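Local coordinates for putative gdp-fucose protein o-fucosyltransferase 1 (Caenorhabditis elegans, PDB 3ZY2) that belongs to the protein O-fucosyltransferase family, has a GT-B fold with two parallel-sheet domains, and binds guanosine-5'-diphosphate, at residues Gly9-Cys14 against Lys35-Thr40; Leu28-Phe33 against Ser172-Pro177. All blocks are in the same frame, centred on the assembly; numbering follows the deposited sequence.

Interaction 1 of 2, residues Gly9-Cys14 against Lys35-Thr40; sequences GYIVFC and KALDRT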
loop_
_atom_site.group_PDB
_atom_site.type_symbol
_atom_site.label_atom_id
_atom_site.label_comp_id
_atom_site.label_asym_id
_atom_site.label_seq_id
_atom_site.Cartn_x
_atom_site.Cartn_y
_atom_site.Cartn_z
ATOM N N GLY A 9 4.949 -16.918 -18.917
ATOM C CA GLY A 9 4.430 -15.560 -18.877
ATOM C C GLY A 9 5.456 -14.515 -18.483
ATOM O O GLY A 9 6.674 -14.791 -18.431
ATOM N N TYR A 10 4.943 -13.323 -18.205
ATOM C CA TYR A 10 5.763 -12.113 -18.022
ATOM C C TYR A 10 5.408 -11.335 -16.770
ATOM O O TYR A 10 4.301 -11.442 -16.233
ATOM C CB TYR A 10 5.607 -11.173 -19.234
ATOM C CG TYR A 10 6.094 -11.819 -20.493
ATOM C CD1 TYR A 10 5.260 -12.686 -21.225
ATOM C CD2 TYR A 10 7.399 -11.615 -20.945
ATOM C CE1 TYR A 10 5.720 -13.311 -22.372
ATOM C CE2 TYR A 10 7.855 -12.241 -22.088
ATOM C CZ TYR A 10 7.013 -13.084 -22.793
ATOM O OH TYR A 10 7.509 -13.680 -23.923
ATOM N N ILE A 11 6.367 -10.532 -16.321
ATOM C CA ILE A 11 6.138 -9.517 -15.301
ATOM C C ILE A 11 6.537 -8.180 -15.892
ATOM O O ILE A 11 7.612 -8.076 -16.480
ATOM C CB ILE A 11 6.979 -9.783 -14.029
ATOM C CG1 ILE A 11 6.479 -11.017 -13.289
ATOM C CG2 ILE A 11 6.978 -8.574 -13.081
ATOM C CD1 ILE A 11 7.548 -11.627 -12.390
ATOM N N VAL A 12 5.692 -7.175 -15.716
ATOM C CA VAL A 12 6.018 -5.793 -16.125
ATOM C C VAL A 12 5.659 -4.881 -14.967
ATOM O O VAL A 12 4.686 -5.144 -14.238
ATOM C CB VAL A 12 5.309 -5.379 -17.456
ATOM C CG1 VAL A 12 3.774 -5.421 -17.339
ATOM C CG2 VAL A 12 5.801 -3.999 -17.924
ATOM N N PHE A 13 6.464 -3.847 -14.746
ATOM C CA PHE A 13 6.232 -2.966 -13.594
ATOM C C PHE A 13 6.746 -1.572 -13.853
ATOM O O PHE A 13 7.605 -1.361 -14.736
ATOM C CB PHE A 13 6.877 -3.537 -12.304
ATOM C CG PHE A 13 8.363 -3.286 -12.208
ATOM C CD1 PHE A 13 9.257 -4.018 -12.983
ATOM C CD2 PHE A 13 8.847 -2.285 -11.347
ATOM C CE1 PHE A 13 10.638 -3.757 -12.912
ATOM C CE2 PHE A 13 10.234 -2.010 -11.275
ATOM C CZ PHE A 13 11.112 -2.753 -12.055
ATOM N N CYS A 14 6.213 -0.638 -13.070
ATOM C CA CYS A 14 6.714 0.729 -13.005
ATOM C C CYS A 14 7.628 0.896 -11.796
ATOM O O CYS A 14 7.194 0.595 -10.671
ATOM C CB CYS A 14 5.572 1.729 -12.870
ATOM S SG CYS A 14 6.217 3.423 -12.843
ATOM N N LYS A 35 12.836 -14.054 -11.059
ATOM C CA LYS A 35 13.563 -15.315 -11.144
ATOM C C LYS A 35 12.852 -16.362 -10.296
ATOM O O LYS A 35 12.683 -17.511 -10.738
ATOM C CB LYS A 35 15.018 -15.150 -10.703
ATOM C CG LYS A 35 15.871 -16.432 -10.899
ATOM C CD LYS A 35 17.302 -16.165 -10.502
ATOM C CE LYS A 35 18.238 -17.286 -10.943
ATOM N NZ LYS A 35 19.636 -16.779 -11.002
ATOM N N ALA A 36 12.420 -15.960 -9.101
ATOM C CA ALA A 36 11.735 -16.905 -8.197
ATOM C C ALA A 36 10.399 -17.373 -8.768
ATOM O O ALA A 36 10.045 -18.554 -8.614
ATOM C CB ALA A 36 11.557 -16.294 -6.818
ATOM N N LEU A 37 9.666 -16.473 -9.429
ATOM C CA LEU A 37 8.394 -16.836 -10.068
ATOM C C LEU A 37 8.542 -17.581 -11.399
ATOM O O LEU A 37 7.551 -18.097 -11.945
ATOM C CB LEU A 37 7.488 -15.621 -10.272
ATOM C CG LEU A 37 6.607 -15.131 -9.127
ATOM C CD1 LEU A 37 5.493 -14.225 -9.650
ATOM C CD2 LEU A 37 6.033 -16.295 -8.353
ATOM N N ASP A 38 9.773 -17.626 -11.906
ATOM C CA ASP A 38 10.098 -18.179 -13.220
ATOM C C ASP A 38 9.280 -17.561 -14.358
ATOM O O ASP A 38 8.820 -18.248 -15.265
ATOM C CB ASP A 38 10.035 -19.717 -13.226
ATOM C CG ASP A 38 10.916 -20.329 -14.301
ATOM O OD1 ASP A 38 11.796 -19.622 -14.850
ATOM O OD2 ASP A 38 10.728 -21.533 -14.602
ATOM N N ARG A 39 9.141 -16.239 -14.315
ATOM C CA ARG A 39 8.530 -15.483 -15.388
ATOM C C ARG A 39 9.601 -14.562 -15.963
ATOM O O ARG A 39 10.498 -14.107 -15.238
ATOM C CB ARG A 39 7.381 -14.623 -14.861
ATOM C CG ARG A 39 6.079 -15.409 -14.660
ATOM C CD ARG A 39 4.988 -14.490 -14.158
ATOM N NE ARG A 39 3.718 -15.211 -13.995
ATOM C CZ ARG A 39 2.675 -15.109 -14.816
ATOM N NH1 ARG A 39 2.696 -14.290 -15.859
ATOM N NH2 ARG A 39 1.574 -15.801 -14.563
ATOM N N THR A 40 9.488 -14.282 -17.251
ATOM C CA THR A 40 10.376 -13.321 -17.903
ATOM C C THR A 40 10.042 -11.911 -17.429
ATOM O O THR A 40 8.868 -11.533 -17.378
ATOM C CB THR A 40 10.241 -13.399 -19.427
ATOM O OG1 THR A 40 10.682 -14.683 -19.861
ATOM C CG2 THR A 40 11.137 -12.359 -20.104
#
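Tyr10 and Thr40 pair as a parallel beta bridge, their CA atoms 4.8 Å apart, with Thr40 N hydrogen-bonded to Gly9 O at 3.1 Å and Ile11 N to Thr40 O at 2.9 Å. Beside this bridge the Tyr10 ring and Thr40 point the same way, and Tyr10 CD2 lies 3.7 Å from Thr40 CB. A beta-branched threonine suits an extended strand start, and both polar ends are held by Asp6, whose N meets Tyr10 OH and whose OD2 meets Thr40 OG1. The pairing closes a beta-alpha-beta crossover: strand 10-13, helix 20-37, strand 40-42. Asp38, at positive phi, ends the helix in a Schellman motif and turns the chain back toward the sheet. Arg39 then reaches across, extended from CG to NE, and its NH1 hydrogen-bonds Tyr10 O at 3.3 Å, tilted 33° from the carbonyl plane, while NH2 hydrogen-bonds Tyr166 O. Its aliphatic stem crosses Ile11 at about a right angle, CD against CG1 at 3.9 Å. Gly9 suits its place because at phi 97° a CB would jam against the preceding carbonyl O and also crowd Arg39 NH1. On the helix side Ile11 CD1 meets Leu37 CD1 at 4.3 Å, an apolar contact.

Interaction 2 of 2, residues Leu28-Phe33 against Ser172-Pro177; sequences LGVLAF and SSAPAP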
loop_
_atom_site.group_PDB
_atom_site.type_symbol
_atom_site.label_atom_id
_atom_site.label_comp_id
_atom_site.label_asym_id
_atom_site.label_seq_id
_atom_site.Cartn_x
_atom_site.Cartn_y
_atom_site.Cartn_z
ATOM N N LEU A 28 16.483 -4.278 -8.203
ATOM C CA LEU A 28 17.220 -5.472 -7.721
ATOM C C LEU A 28 16.268 -6.487 -7.100
ATOM O O LEU A 28 16.372 -7.685 -7.375
ATOM C CB LEU A 28 18.272 -5.075 -6.691
ATOM C CG LEU A 28 19.330 -4.101 -7.203
ATOM C CD1 LEU A 28 20.304 -3.854 -6.051
ATOM C CD2 LEU A 28 20.029 -4.630 -8.430
ATOM N N GLY A 29 15.363 -6.016 -6.241
ATOM C CA GLY A 29 14.350 -6.904 -5.632
ATOM C C GLY A 29 13.400 -7.494 -6.652
ATOM O O GLY A 29 13.014 -8.658 -6.566
ATOM N N VAL A 30 13.044 -6.703 -7.661
ATOM C CA VAL A 30 12.152 -7.223 -8.699
ATOM C C VAL A 30 12.817 -8.303 -9.550
ATOM O O VAL A 30 12.191 -9.302 -9.912
ATOM C CB VAL A 30 11.533 -6.110 -9.587
ATOM C CG1 VAL A 30 10.573 -6.750 -10.585
ATOM C CG2 VAL A 30 10.798 -5.035 -8.755
ATOM N N LEU A 31 14.097 -8.122 -9.850
ATOM C CA LEU A 31 14.845 -9.145 -10.570
ATOM C C LEU A 31 14.789 -10.480 -9.821
ATOM O O LEU A 31 14.520 -11.514 -10.440
ATOM C CB LEU A 31 16.286 -8.694 -10.769
ATOM C CG LEU A 31 16.487 -7.729 -11.949
ATOM C CD1 LEU A 31 17.774 -6.940 -11.789
ATOM C CD2 LEU A 31 16.512 -8.457 -13.279
ATOM N N ALA A 32 15.013 -10.431 -8.506
ATOM C CA ALA A 32 14.971 -11.646 -7.669
ATOM C C ALA A 32 13.570 -12.270 -7.680
ATOM O O ALA A 32 13.414 -13.507 -7.793
ATOM C CB ALA A 32 15.420 -11.325 -6.272
ATOM N N PHE A 33 12.554 -11.410 -7.573
ATOM C CA PHE A 33 11.155 -11.838 -7.613
ATOM C C PHE A 33 10.801 -12.562 -8.918
ATOM O O PHE A 33 10.183 -13.640 -8.889
ATOM C CB PHE A 33 10.276 -10.608 -7.385
ATOM C CG PHE A 33 8.782 -10.872 -7.481
ATOM C CD1 PHE A 33 8.121 -11.572 -6.475
ATOM C CD2 PHE A 33 8.033 -10.367 -8.542
ATOM C CE1 PHE A 33 6.739 -11.789 -6.544
ATOM C CE2 PHE A 33 6.636 -10.585 -8.613
ATOM C CZ PHE A 33 6.004 -11.286 -7.607
ATOM N N SER A 172 1.897 -1.572 -10.749
ATOM C CA SER A 172 2.177 -0.136 -10.822
ATOM C C SER A 172 3.155 0.294 -9.742
ATOM O O SER A 172 3.807 1.335 -9.865
ATOM C CB SER A 172 0.912 0.725 -10.785
ATOM O OG SER A 172 1.085 1.877 -11.608
ATOM N N SER A 173 3.287 -0.524 -8.704
ATOM C CA SER A 173 4.364 -0.350 -7.746
ATOM C C SER A 173 5.273 -1.566 -7.772
ATOM O O SER A 173 4.806 -2.697 -7.767
ATOM C CB SER A 173 3.814 -0.143 -6.344
ATOM O OG SER A 173 3.324 1.176 -6.214
ATOM N N ALA A 174 6.577 -1.318 -7.754
ATOM C CA ALA A 174 7.551 -2.401 -7.851
ATOM C C ALA A 174 7.290 -3.447 -6.771
ATOM O O ALA A 174 7.206 -3.087 -5.584
ATOM C CB ALA A 174 8.959 -1.831 -7.722
ATOM N N PRO A 175 7.188 -4.743 -7.158
ATOM C CA PRO A 175 6.946 -5.792 -6.161
ATOM C C PRO A 175 8.239 -6.191 -5.451
ATOM O O PRO A 175 8.726 -7.335 -5.579
ATOM C CB PRO A 175 6.370 -6.951 -6.994
ATOM C CG PRO A 175 6.937 -6.757 -8.339
ATOM C CD PRO A 175 7.042 -5.260 -8.535
ATOM N N ALA A 176 8.782 -5.229 -4.712
ATOM C CA ALA A 176 10.087 -5.376 -4.066
ATOM C C ALA A 176 10.165 -4.481 -2.849
ATOM O O ALA A 176 9.572 -3.411 -2.830
ATOM C CB ALA A 176 11.191 -4.979 -5.025
ATOM N N PRO A 177 10.935 -4.887 -1.834
ATOM C CA PRO A 177 11.120 -4.014 -0.682
ATOM C C PRO A 177 11.848 -2.724 -0.999
ATOM O O PRO A 177 12.625 -2.640 -1.959
ATOM C CB PRO A 177 12.008 -4.850 0.253
ATOM C CG PRO A 177 11.758 -6.227 -0.118
ATOM C CD PRO A 177 11.499 -6.229 -1.598
#
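The Pro175 side chain crosses that of Phe33 at about a right angle, with CB over one face of the ring, a CH-pi contact to which proline's ring CH groups are well suited. The loop that follows strand 168-171 makes an inverse gamma turn centred on Pro175, with a weak hydrogen bond from Ala176 N to Ala174 O, and this turn packs on helix 20-37 in the parallel-sheet domain that holds both. Pro175 CB sits 4.3 Å from the Phe33 ring centroid, 23° off the normal and shifted toward the rim, while CG approaches CD2 at 3.8 Å. Phe33 CB points toward the loop and CG stands anti to the backbone N (chi1 176°); Trp157 also meets this ring edge-to-face. One turn back, Val30 crosses Pro175 obliquely. Its CG2 lies about 3.8 Å from each of Ala174 CB, Pro175 CD and Ala176 CB: one methyl touches all three, while the other branch, CG1, is turned to Phe13. Gly29 CA lies 4.8 Å from Ala176 CA, since any CB on Gly29 would run into the Ala176 methyl; Gln26 NE2 hydrogen-bonds Ala176 O. In this narrow place Ala176 needs just a methyl: its CB rests 3.7 Å from Gly29 C.

Interactions 1 and 2 have centres 10 Å apart and share helix 20-37, which lends its C-terminal end to interaction 1 and its middle to interaction 2. Along the chain the segments alternate: 9-14, 28-33, 35-40, then 172-177. Strand 10-13 lies between strands 40-42 and 168-171 in the parallel sheet, so interaction 1 joins it to the first neighbour and interaction 2 seats the loop leaving the second. Ile11 CD1 links the two contacts, 4.0 Å from Phe33 CE2; further along the strand, Phe13 packs on Val30 and Ala174. Arg19 just before helix 20-37 and Phe20 to Asn22 in its first turn belong to the guanosine-5'-diphosphate pocket, at the opposite end of the helix from interaction 1.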